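Local atomic coordinates of caspase recruitment domain-containing protein 19 (Homo sapiens, PDB entry 4FH0), a protein that associates with BCL10 through CARD-CARD interaction and helps to inhibit BCL10-induced activation of NF-kappa-B. Residues A[9-14]-A[68-73]; A[16-21]-A[90-95]; A[41-46]-A[78-83]. The protein carries 2 engineered substitutions. All coordinates share one frame; numbering follows the deposited sequence. Where two conformers were deposited one is given.

Interaction 1 (A[9-14]-A[68-73]); sequences DRLVQD and SHLQRS. With SO4 (sulfate ion), chain C.
Leu-11 and Val-12 of helix 7-18 meet Leu-70 and Gln-71 of helix 59-73, two helices of the CARD bundle, a member of the death-fold superfamily. The short helical segments run nearly antiparallel, at 155°, with their axes 10.0 Å apart at closest approach. No hydrogen bond crosses between them.

Leu-11 and Leu-70 cross at about a right angle. Leu-11 turns CG anti to its backbone N (chi1 -165°) and sends CD2 across to Leu-70 CB at 3.8 Å. The same methyl lies 4.0 Å from Gln-71 CG. Gln-71 runs extended beyond CG and brings its amide against Val-12. Val-12 meets it crosswise, with Val-12 CG2 3.8 Å from Gln-71 CD. With an alanine at Gln-71, Val-12 CG2 would probably lose its main partner across the contact and a gap would open beside Leu-11. Leu-11 also packs on Cys-78, Phe-81 and Tyr-82 of helix 75-88, and both leucines are buried.

Away from this seam, Arg-10 holds a sulfate, probably from the crystallisation liquor, at the edge of its guanidinium. Arg-10 NH1 bonds to both sulfate O1 and O2, and NH2 bonds to O1 at 3.1 Å.

Interaction 2 (A[16-21]-A[90-95]); sequences PMLTGH and QPLHSR. Engineered in segment 16-21: Met-17 (natural residue Phe). With SO4 (sulfate ion), chain D; SO4 (sulfate ion), chain C.
Different first torsions bring Leu-18 and Leu-92 together. Leu-18 sets CG anti to its carbonyl carbon (chi1 -79°), whereas Leu-92 sets CG anti to its backbone N (chi1 178°). The two side chains then approach at a slant and touch through one methyl each, Leu-18 CD2 to Leu-92 CD2 at 3.9 Å. Both leucines are buried.

Toward the surface, Met-17 is an engineered selenomethionine in place of the natural phenylalanine. In the conformer given, its CE lies 4.4 Å from Arg-95 O, a loose contact.

Arg-95 bends at chi3 (70°) and presents the edge of its guanidinium to one sulfate. Two nearly straight bonds form a fork: Arg-95 NH1 to sulfate O2 at 3.1 Å, and NH2 to O1 at 3.0 Å. Arg-23 also bonds this ion. His-93 has its CB directed away from segment 16-21. Its NE2 gives a hydrogen bond at 3.0 Å to O3 of the other sulfate; this oxygen lies at the ring edge, in plane. Both ions probably come from the crystallisation liquor.

The contact joins the C-terminal end of helix 7-18 to the short C-terminal helix 90-95 of the CARD. Leu-18 also packs on Met-67 of helix 59-73 and on Phe-81 and Leu-85 of helix 75-88.

Interaction 3 (A[41-46]-A[78-83]); sequences PQILTN and CQEFYR
Glu-80 of helix 75-88 touches Pro-41 and Ile-43 in the loop between helices 26-37 and 46-52. The glutamate touches the loop from CB to OE2. Its CB points toward the loop and meets Ile-43 CG1 at 3.9 Å. The isoleucine and the glutamate cross at about a right angle.

The next atom, Glu-80 CG, sits between two partners. It lies 3.8 Å from Pro-41 CG and 4.0 Å from Ile-43 CD1. The chain then bends at chi2 (-63°), which carries the carboxylate to the proline ring. Glu-80 CD is 3.9 Å from Pro-41 CD. At the tip, Glu-80 OE2 lies 3.7 Å from Pro-41 CD. These are van der Waals contacts with carbon atoms, and no hydrogen bond joins the two segments. The other carboxylate oxygen, Glu-80 OE1, makes a long salt bridge of 3.9 Å to Arg-83 NH1, one turn further along the helix. This charge pair probably helps to steady the carboxylate, though at that length its pull is likely to be modest.

Pro-41 follows a cis peptide bond. Ile-43 is buried and also packs on Leu-36 of helix 26-37 and Leu-70 of helix 59-73. On another side of helix 75-88, Phe-81 and Tyr-82 pack on Leu-11 of helix 7-18. Cys-78, also on this helix, can form a redox-active disulfide with Cys-8.

Here an irregular connection between two helices packs against a third, as part of the all-helical bundle of a CARD, a member of the death-fold superfamily.

Overall arrangement
All three contacts lie within one CARD and are partly buried. Interactions 1 and 2 each pair buried leucines, while interaction 3 has one buried isoleucine. None has a hydrogen bond between its segments. Interactions 1 and 2 share helix 7-18 and touch through Leu-11 CD1 and Leu-18 CD1. Arg-10 and His-93, one from each, bind the same sulfate. Interaction 3 instead joins a loop to helix 75-88, and its centre lies about 17 Å from that of interaction 2, across the middle of the chain. At its heart a glutamate lies against a proline and an isoleucine. Helix 75-88 still links the set: Tyr-82 OH probably bonds Asp-14 OD2, and Phe-81 packs on Leu-18.

Interaction 1 (A[9-14]-A[68-73])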
loop_
_atom_site.group_PDB
_atom_site.type_symbol
_atom_site.label_atom_id
_atom_site.label_comp_id
_atom_site.label_asym_id
_atom_site.label_seq_id
_atom_site.Cartn_x
_atom_site.Cartn_y
_atom_site.Cartn_z
ATOM N N ASP A 9 -11.045 -3.245 7.123
ATOM C CA ASP A 9 -12.088 -3.844 6.274
ATOM C C ASP A 9 -12.032 -3.291 4.856
ATOM O O ASP A 9 -12.162 -4.036 3.882
ATOM C CB ASP A 9 -13.511 -3.596 6.807
ATOM C CG ASP A 9 -13.763 -4.190 8.145
ATOM O OD1 ASP A 9 -13.358 -5.347 8.384
ATOM O OD2 ASP A 9 -14.396 -3.471 8.957
ATOM N N ARG A 10 -11.803 -1.991 4.729
ATOM C CA ARG A 10 -11.704 -1.391 3.407
ATOM C C ARG A 10 -10.549 -2.013 2.636
ATOM O O ARG A 10 -10.681 -2.363 1.458
ATOM C CB ARG A 10 -11.521 0.128 3.511
ATOM C CG ARG A 10 -12.767 0.836 3.999
ATOM C CD ARG A 10 -12.605 2.353 3.982
ATOM N NE ARG A 10 -12.383 2.825 2.628
ATOM C CZ ARG A 10 -11.847 3.994 2.300
ATOM N NH1 ARG A 10 -11.483 4.863 3.230
ATOM N NH2 ARG A 10 -11.679 4.276 1.025
ATOM N N LEU A 11 -9.404 -2.159 3.289
ATOM C CA LEU A 11 -8.229 -2.680 2.600
ATOM C C LEU A 11 -8.451 -4.114 2.135
ATOM O O LEU A 11 -8.055 -4.478 1.019
ATOM C CB LEU A 11 -6.970 -2.574 3.463
ATOM C CG LEU A 11 -5.671 -2.750 2.670
ATOM C CD1 LEU A 11 -5.549 -1.711 1.548
ATOM C CD2 LEU A 11 -4.472 -2.695 3.582
ATOM N N VAL A 12 -9.071 -4.930 2.980
ATOM C CA VAL A 12 -9.406 -6.288 2.574
ATOM C C VAL A 12 -10.294 -6.246 1.347
ATOM O O VAL A 12 -10.059 -6.973 0.382
ATOM C CB VAL A 12 -10.089 -7.054 3.727
ATOM C CG1 VAL A 12 -10.803 -8.324 3.213
ATOM C CG2 VAL A 12 -9.070 -7.386 4.801
ATOM N N GLN A 13 -11.306 -5.388 1.371
ATOM C CA GLN A 13 -12.221 -5.278 0.241
ATOM C C GLN A 13 -11.489 -4.855 -1.035
ATOM O O GLN A 13 -11.718 -5.423 -2.090
ATOM C CB GLN A 13 -13.353 -4.281 0.520
ATOM C CG GLN A 13 -14.348 -4.195 -0.627
ATOM C CD GLN A 13 -15.455 -3.161 -0.412
ATOM O OE1 GLN A 13 -15.583 -2.570 0.664
ATOM N NE2 GLN A 13 -16.237 -2.916 -1.460
ATOM N N ASP A 14 -10.598 -3.877 -0.915
ATOM C CA ASP A 14 -9.926 -3.281 -2.060
ATOM C C ASP A 14 -8.725 -4.051 -2.585
ATOM O O ASP A 14 -8.187 -3.690 -3.628
ATOM C CB ASP A 14 -9.444 -1.872 -1.689
ATOM C CG ASP A 14 -10.571 -0.875 -1.538
ATOM O OD1 ASP A 14 -11.660 -1.107 -2.104
ATOM O OD2 ASP A 14 -10.363 0.170 -0.880
ATOM N N SER A 68 -0.857 -7.820 2.906
ATOM C CA SER A 68 -0.932 -8.738 4.030
ATOM C C SER A 68 -0.301 -8.129 5.266
ATOM O O SER A 68 -0.809 -8.281 6.369
ATOM C CB SER A 68 -0.238 -10.047 3.692
ATOM O OG SER A 68 -0.893 -10.701 2.629
ATOM N N HIS A 69 0.837 -7.477 5.086
ATOM C CA HIS A 69 1.522 -6.826 6.182
ATOM C C HIS A 69 0.650 -5.766 6.851
ATOM O O HIS A 69 0.543 -5.729 8.076
ATOM C CB HIS A 69 2.813 -6.218 5.644
ATOM C CG HIS A 69 3.597 -5.459 6.663
ATOM N ND1 HIS A 69 4.763 -5.945 7.204
ATOM C CD2 HIS A 69 3.397 -4.246 7.225
ATOM C CE1 HIS A 69 5.242 -5.067 8.067
ATOM N NE2 HIS A 69 4.425 -4.034 8.111
ATOM N N LEU A 70 0.007 -4.917 6.051
ATOM C CA LEU A 70 -0.822 -3.850 6.598
ATOM C C LEU A 70 -2.055 -4.413 7.279
ATOM O O LEU A 70 -2.441 -3.939 8.347
ATOM C CB LEU A 70 -1.226 -2.887 5.487
ATOM C CG LEU A 70 -0.093 -2.119 4.810
ATOM C CD1 LEU A 70 -0.590 -1.508 3.525
ATOM C CD2 LEU A 70 0.473 -1.048 5.730
ATOM N N GLN A 71 -2.691 -5.401 6.658
ATOM C CA GLN A 71 -3.882 -6.001 7.257
ATOM C C GLN A 71 -3.581 -6.616 8.613
ATOM O O GLN A 71 -4.421 -6.539 9.534
ATOM C CB GLN A 71 -4.507 -7.042 6.314
ATOM C CG GLN A 71 -5.074 -6.412 5.037
ATOM C CD GLN A 71 -5.360 -7.390 3.920
ATOM O OE1 GLN A 71 -5.376 -8.586 4.118
ATOM N NE2 GLN A 71 -5.612 -6.865 2.737
ATOM N N ARG A 72 -2.412 -7.237 8.760
ATOM C CA ARG A 72 -2.078 -7.863 10.050
ATOM C C ARG A 72 -1.665 -6.835 11.110
ATOM O O ARG A 72 -1.827 -7.068 12.316
ATOM C CB ARG A 72 -1.017 -8.976 9.880
ATOM C CG ARG A 72 0.433 -8.553 9.689
ATOM C CD ARG A 72 1.397 -9.772 9.717
ATOM N NE ARG A 72 1.080 -10.758 8.678
ATOM C CZ ARG A 72 1.658 -10.833 7.475
ATOM N NH1 ARG A 72 2.612 -9.987 7.120
ATOM N NH2 ARG A 72 1.264 -11.761 6.613
ATOM N N SER A 73 -1.182 -5.693 10.680
ATOM C CA SER A 73 -0.656 -4.658 11.534
ATOM C C SER A 73 -1.683 -3.718 12.037
ATOM O O SER A 73 -1.370 -2.930 12.857
ATOM C CB SER A 73 0.381 -3.832 10.792
ATOM O OG SER A 73 1.473 -4.574 10.450
HETATM S S SO4 C . -9.502 7.821 2.223
HETATM O O1 SO4 C . -9.688 6.643 1.369
HETATM O O2 SO4 C . -10.087 7.565 3.535
HETATM O O3 SO4 C . -8.090 8.167 2.325
HETATM O O4 SO4 C . -10.195 8.970 1.610
#

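Interaction 2 (A[16-21]-A[90-95])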
loop_
_atom_site.group_PDB
_atom_site.type_symbol
_atom_site.label_atom_id
_atom_site.label_comp_id
_atom_site.label_asym_id
_atom_site.label_seq_id
_atom_site.Cartn_x
_atom_site.Cartn_y
_atom_site.Cartn_z
ATOM N N PRO A 16 -7.994 -7.090 -3.999
ATOM C CA PRO A 16 -7.952 -7.639 -5.362
ATOM C C PRO A 16 -7.860 -6.568 -6.458
ATOM O O PRO A 16 -7.081 -6.728 -7.400
ATOM C CB PRO A 16 -9.232 -8.492 -5.431
ATOM C CG PRO A 16 -9.455 -8.883 -4.042
ATOM C CD PRO A 16 -9.073 -7.696 -3.208
HETATM N N MSE A 17 -8.569 -5.457 -6.323
HETATM C CA MSE A 17 -8.444 -4.389 -7.310
HETATM C C MSE A 17 -7.064 -3.725 -7.256
HETATM O O MSE A 17 -6.441 -3.512 -8.287
HETATM C CB MSE A 17 -9.555 -3.361 -7.133
HETATM C CG MSE A 17 -10.859 -3.827 -7.753
HETATM SE SE MSE A 17 -12.168 -2.400 -7.901
HETATM C CE MSE A 17 -11.202 -1.266 -9.154
ATOM N N LEU A 18 -6.610 -3.371 -6.061
ATOM C CA LEU A 18 -5.309 -2.707 -5.870
ATOM C C LEU A 18 -4.156 -3.490 -6.461
ATOM O O LEU A 18 -3.189 -2.910 -6.956
ATOM C CB LEU A 18 -5.030 -2.485 -4.365
ATOM C CG LEU A 18 -5.735 -1.312 -3.696
ATOM C CD1 LEU A 18 -5.668 -1.484 -2.191
ATOM C CD2 LEU A 18 -5.055 -0.026 -4.098
ATOM N N THR A 19 -4.243 -4.812 -6.380
ATOM C CA THR A 19 -3.146 -5.690 -6.798
ATOM C C THR A 19 -3.306 -6.164 -8.243
ATOM O O THR A 19 -2.460 -6.869 -8.763
ATOM C CB THR A 19 -3.002 -6.900 -5.871
ATOM O OG1 THR A 19 -4.210 -7.671 -5.870
ATOM C CG2 THR A 19 -2.669 -6.452 -4.435
ATOM N N GLY A 20 -4.380 -5.767 -8.910
ATOM C CA GLY A 20 -4.540 -6.138 -10.307
ATOM C C GLY A 20 -3.462 -5.529 -11.171
ATOM O O GLY A 20 -3.075 -4.382 -10.968
ATOM N N HIS A 21 -2.982 -6.275 -12.159
ATOM C CA HIS A 21 -1.922 -5.759 -13.005
ATOM C C HIS A 21 -2.340 -4.470 -13.673
ATOM O O HIS A 21 -3.456 -4.374 -14.181
ATOM C CB HIS A 21 -1.550 -6.763 -14.083
ATOM C CG HIS A 21 -0.918 -7.996 -13.551
ATOM N ND1 HIS A 21 -1.597 -9.188 -13.448
ATOM C CD2 HIS A 21 0.320 -8.219 -13.052
ATOM C CE1 HIS A 21 -0.789 -10.105 -12.947
ATOM N NE2 HIS A 21 0.381 -9.542 -12.702
ATOM N N GLN A 90 -3.696 9.195 -6.829
ATOM C CA GLN A 90 -5.033 9.722 -6.621
ATOM C C GLN A 90 -6.121 9.137 -7.528
ATOM O O GLN A 90 -7.205 8.839 -7.049
ATOM C CB GLN A 90 -5.023 11.252 -6.666
ATOM C CG GLN A 90 -6.307 11.857 -6.124
ATOM C CD GLN A 90 -7.391 11.984 -7.164
ATOM O OE1 GLN A 90 -7.121 12.174 -8.356
ATOM N NE2 GLN A 90 -8.639 11.853 -6.720
ATOM N N PRO A 91 -5.843 8.976 -8.827
ATOM C CA PRO A 91 -6.889 8.401 -9.674
ATOM C C PRO A 91 -7.351 7.031 -9.186
ATOM O O PRO A 91 -8.544 6.740 -9.115
ATOM C CB PRO A 91 -6.209 8.326 -11.036
ATOM C CG PRO A 91 -5.257 9.461 -11.003
ATOM C CD PRO A 91 -4.707 9.463 -9.620
ATOM N N LEU A 92 -6.411 6.184 -8.825
ATOM C CA LEU A 92 -6.764 4.864 -8.314
ATOM C C LEU A 92 -7.519 4.968 -6.983
ATOM O O LEU A 92 -8.542 4.309 -6.766
ATOM C CB LEU A 92 -5.526 3.965 -8.203
ATOM C CG LEU A 92 -5.834 2.587 -7.630
ATOM C CD1 LEU A 92 -6.847 1.822 -8.463
ATOM C CD2 LEU A 92 -4.525 1.807 -7.531
ATOM N N HIS A 93 -7.002 5.814 -6.106
ATOM C CA HIS A 93 -7.603 6.058 -4.802
ATOM C C HIS A 93 -9.071 6.411 -4.944
ATOM O O HIS A 93 -9.916 5.891 -4.225
ATOM C CB HIS A 93 -6.831 7.168 -4.099
ATOM C CG HIS A 93 -7.352 7.513 -2.739
ATOM N ND1 HIS A 93 -8.357 8.436 -2.535
ATOM C CD2 HIS A 93 -6.975 7.082 -1.511
ATOM C CE1 HIS A 93 -8.589 8.543 -1.236
ATOM N NE2 HIS A 93 -7.748 7.749 -0.592
ATOM N N SER A 94 -9.385 7.269 -5.906
ATOM C CA SER A 94 -10.749 7.721 -6.085
ATOM C C SER A 94 -11.673 6.616 -6.626
ATOM O O SER A 94 -12.872 6.655 -6.420
ATOM C CB SER A 94 -10.785 8.955 -6.993
ATOM O OG SER A 94 -10.430 8.634 -8.321
ATOM N N ARG A 95 -11.117 5.608 -7.276
ATOM C CA ARG A 95 -11.910 4.573 -7.944
ATOM C C ARG A 95 -12.119 3.319 -7.095
ATOM O O ARG A 95 -12.828 2.413 -7.494
ATOM C CB ARG A 95 -11.213 4.148 -9.238
ATOM C CG ARG A 95 -11.162 5.191 -10.332
ATOM C CD ARG A 95 -10.264 4.718 -11.462
ATOM N NE ARG A 95 -10.863 3.601 -12.192
ATOM C CZ ARG A 95 -10.188 2.554 -12.665
ATOM N NH1 ARG A 95 -8.876 2.449 -12.485
ATOM N NH2 ARG A 95 -10.838 1.596 -13.312
HETATM S S SO4 D . -8.283 -0.288 -15.123
HETATM O O1 SO4 D . -9.554 -0.781 -14.613
HETATM O O2 SO4 D . -7.405 0.122 -14.006
HETATM O O3 SO4 D . -7.613 -1.413 -15.778
HETATM O O4 SO4 D . -8.463 0.799 -16.077
HETATM S S SO4 C . -9.502 7.821 2.223
HETATM O O1 SO4 C . -9.688 6.643 1.369
HETATM O O2 SO4 C . -10.087 7.565 3.535
HETATM O O3 SO4 C . -8.090 8.167 2.325
HETATM O O4 SO4 C . -10.195 8.970 1.610
#

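Interaction 3 (A[41-46]-A[78-83])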
loop_
_atom_site.group_PDB
_atom_site.type_symbol
_atom_site.label_atom_id
_atom_site.label_comp_id
_atom_site.label_asym_id
_atom_site.label_seq_id
_atom_site.Cartn_x
_atom_site.Cartn_y
_atom_site.Cartn_z
ATOM N N PRO A 41 3.257 8.374 11.777
ATOM C CA PRO A 41 3.929 7.179 12.260
ATOM C C PRO A 41 4.747 6.542 11.168
ATOM O O PRO A 41 4.484 6.705 9.983
ATOM C CB PRO A 41 2.767 6.259 12.654
ATOM C CG PRO A 41 1.651 6.691 11.797
ATOM C CD PRO A 41 1.798 8.182 11.678
ATOM N N GLN A 42 5.760 5.812 11.580
ATOM C CA GLN A 42 6.517 4.990 10.656
ATOM C C GLN A 42 5.875 3.614 10.568
ATOM O O GLN A 42 5.873 2.837 11.526
ATOM C CB GLN A 42 7.954 4.857 11.121
ATOM C CG GLN A 42 8.802 4.044 10.178
ATOM C CD GLN A 42 10.255 3.980 10.599
ATOM O OE1 GLN A 42 10.578 3.617 11.735
ATOM N NE2 GLN A 42 11.141 4.340 9.694
ATOM N N ILE A 43 5.277 3.340 9.421
ATOM C CA ILE A 43 4.577 2.087 9.203
ATOM C C ILE A 43 5.533 0.989 8.753
ATOM O O ILE A 43 5.370 -0.183 9.128
ATOM C CB ILE A 43 3.473 2.304 8.179
ATOM C CG1 ILE A 43 2.510 3.398 8.677
ATOM C CG2 ILE A 43 2.742 1.012 7.865
ATOM C CD1 ILE A 43 2.017 3.213 10.076
ATOM N N LEU A 44 6.543 1.366 7.970
ATOM C CA LEU A 44 7.542 0.431 7.457
ATOM C C LEU A 44 8.932 0.824 7.891
ATOM O O LEU A 44 9.351 1.967 7.700
ATOM C CB LEU A 44 7.500 0.387 5.935
ATOM C CG LEU A 44 6.193 -0.056 5.279
ATOM C CD1 LEU A 44 6.337 0.047 3.751
ATOM C CD2 LEU A 44 5.803 -1.461 5.701
ATOM N N THR A 45 9.652 -0.132 8.468
ATOM C CA THR A 45 11.041 0.098 8.808
ATOM C C THR A 45 11.876 0.221 7.535
ATOM O O THR A 45 11.403 -0.101 6.449
ATOM C CB THR A 45 11.600 -1.082 9.617
ATOM O OG1 THR A 45 11.608 -2.248 8.791
ATOM C CG2 THR A 45 10.767 -1.330 10.862
ATOM N N ASN A 46 13.121 0.664 7.659
ATOM C CA ASN A 46 13.990 0.730 6.498
ATOM C C ASN A 46 14.163 -0.633 5.836
ATOM O O ASN A 46 14.123 -0.733 4.623
ATOM C CB ASN A 46 15.366 1.287 6.877
ATOM C CG ASN A 46 15.343 2.774 7.139
ATOM O OD1 ASN A 46 14.288 3.415 7.141
ATOM N ND2 ASN A 46 16.512 3.331 7.373
ATOM N N CYS A 78 -3.375 0.703 8.074
ATOM C CA CYS A 78 -4.247 0.707 6.917
ATOM C C CYS A 78 -4.691 2.149 6.595
ATOM O O CYS A 78 -4.755 2.533 5.440
ATOM C CB CYS A 78 -5.435 -0.222 7.160
ATOM S SG CYS A 78 -4.970 -1.982 7.254
ATOM N N GLN A 79 -5.018 2.920 7.602
ATOM C CA GLN A 79 -5.367 4.325 7.397
ATOM C C GLN A 79 -4.231 5.094 6.722
ATOM O O GLN A 79 -4.457 5.843 5.768
ATOM C CB GLN A 79 -5.718 4.970 8.736
ATOM C CG GLN A 79 -6.087 6.432 8.593
ATOM C CD GLN A 79 -6.682 7.040 9.860
ATOM O OE1 GLN A 79 -6.603 6.475 10.953
ATOM N NE2 GLN A 79 -7.296 8.198 9.708
ATOM N N GLU A 80 -3.005 4.891 7.194
ATOM C CA GLU A 80 -1.865 5.572 6.605
ATOM C C GLU A 80 -1.660 5.138 5.164
ATOM O O GLU A 80 -1.281 5.948 4.330
ATOM C CB GLU A 80 -0.603 5.344 7.443
ATOM C CG GLU A 80 -0.687 5.943 8.835
ATOM C CD GLU A 80 -0.817 7.465 8.828
ATOM O OE1 GLU A 80 -0.350 8.129 7.877
ATOM O OE2 GLU A 80 -1.383 8.001 9.794
ATOM N N PHE A 81 -1.892 3.864 4.867
ATOM C CA PHE A 81 -1.795 3.415 3.493
ATOM C C PHE A 81 -2.765 4.192 2.602
ATOM O O PHE A 81 -2.397 4.623 1.514
ATOM C CB PHE A 81 -2.053 1.913 3.367
ATOM C CG PHE A 81 -2.139 1.470 1.952
ATOM C CD1 PHE A 81 -0.993 1.287 1.194
ATOM C CD2 PHE A 81 -3.368 1.259 1.359
ATOM C CE1 PHE A 81 -1.086 0.890 -0.143
ATOM C CE2 PHE A 81 -3.454 0.911 0.028
ATOM C CZ PHE A 81 -2.316 0.710 -0.720
ATOM N N TYR A 82 -4.016 4.357 3.035
ATOM C CA TYR A 82 -4.979 5.087 2.213
ATOM C C TYR A 82 -4.551 6.524 1.997
ATOM O O TYR A 82 -4.751 7.071 0.918
ATOM C CB TYR A 82 -6.390 5.010 2.776
ATOM C CG TYR A 82 -7.063 3.708 2.384
ATOM C CD1 TYR A 82 -7.032 2.599 3.208
ATOM C CD2 TYR A 82 -7.700 3.581 1.167
ATOM C CE1 TYR A 82 -7.626 1.411 2.823
ATOM C CE2 TYR A 82 -8.313 2.399 0.786
ATOM C CZ TYR A 82 -8.265 1.311 1.602
ATOM O OH TYR A 82 -8.839 0.108 1.218
ATOM N N ARG A 83 -3.964 7.147 3.009
ATOM C CA ARG A 83 -3.470 8.495 2.819
ATOM C C ARG A 83 -2.334 8.507 1.796
ATOM O O ARG A 83 -2.289 9.359 0.907
ATOM C CB ARG A 83 -3.015 9.119 4.133
ATOM C CG ARG A 83 -2.376 10.499 3.880
ATOM C CD ARG A 83 -2.331 11.337 5.131
ATOM N NE ARG A 83 -1.449 12.505 5.016
ATOM C CZ ARG A 83 -0.153 12.480 5.314
ATOM N NH1 ARG A 83 0.414 11.351 5.726
ATOM N NH2 ARG A 83 0.582 13.572 5.209
#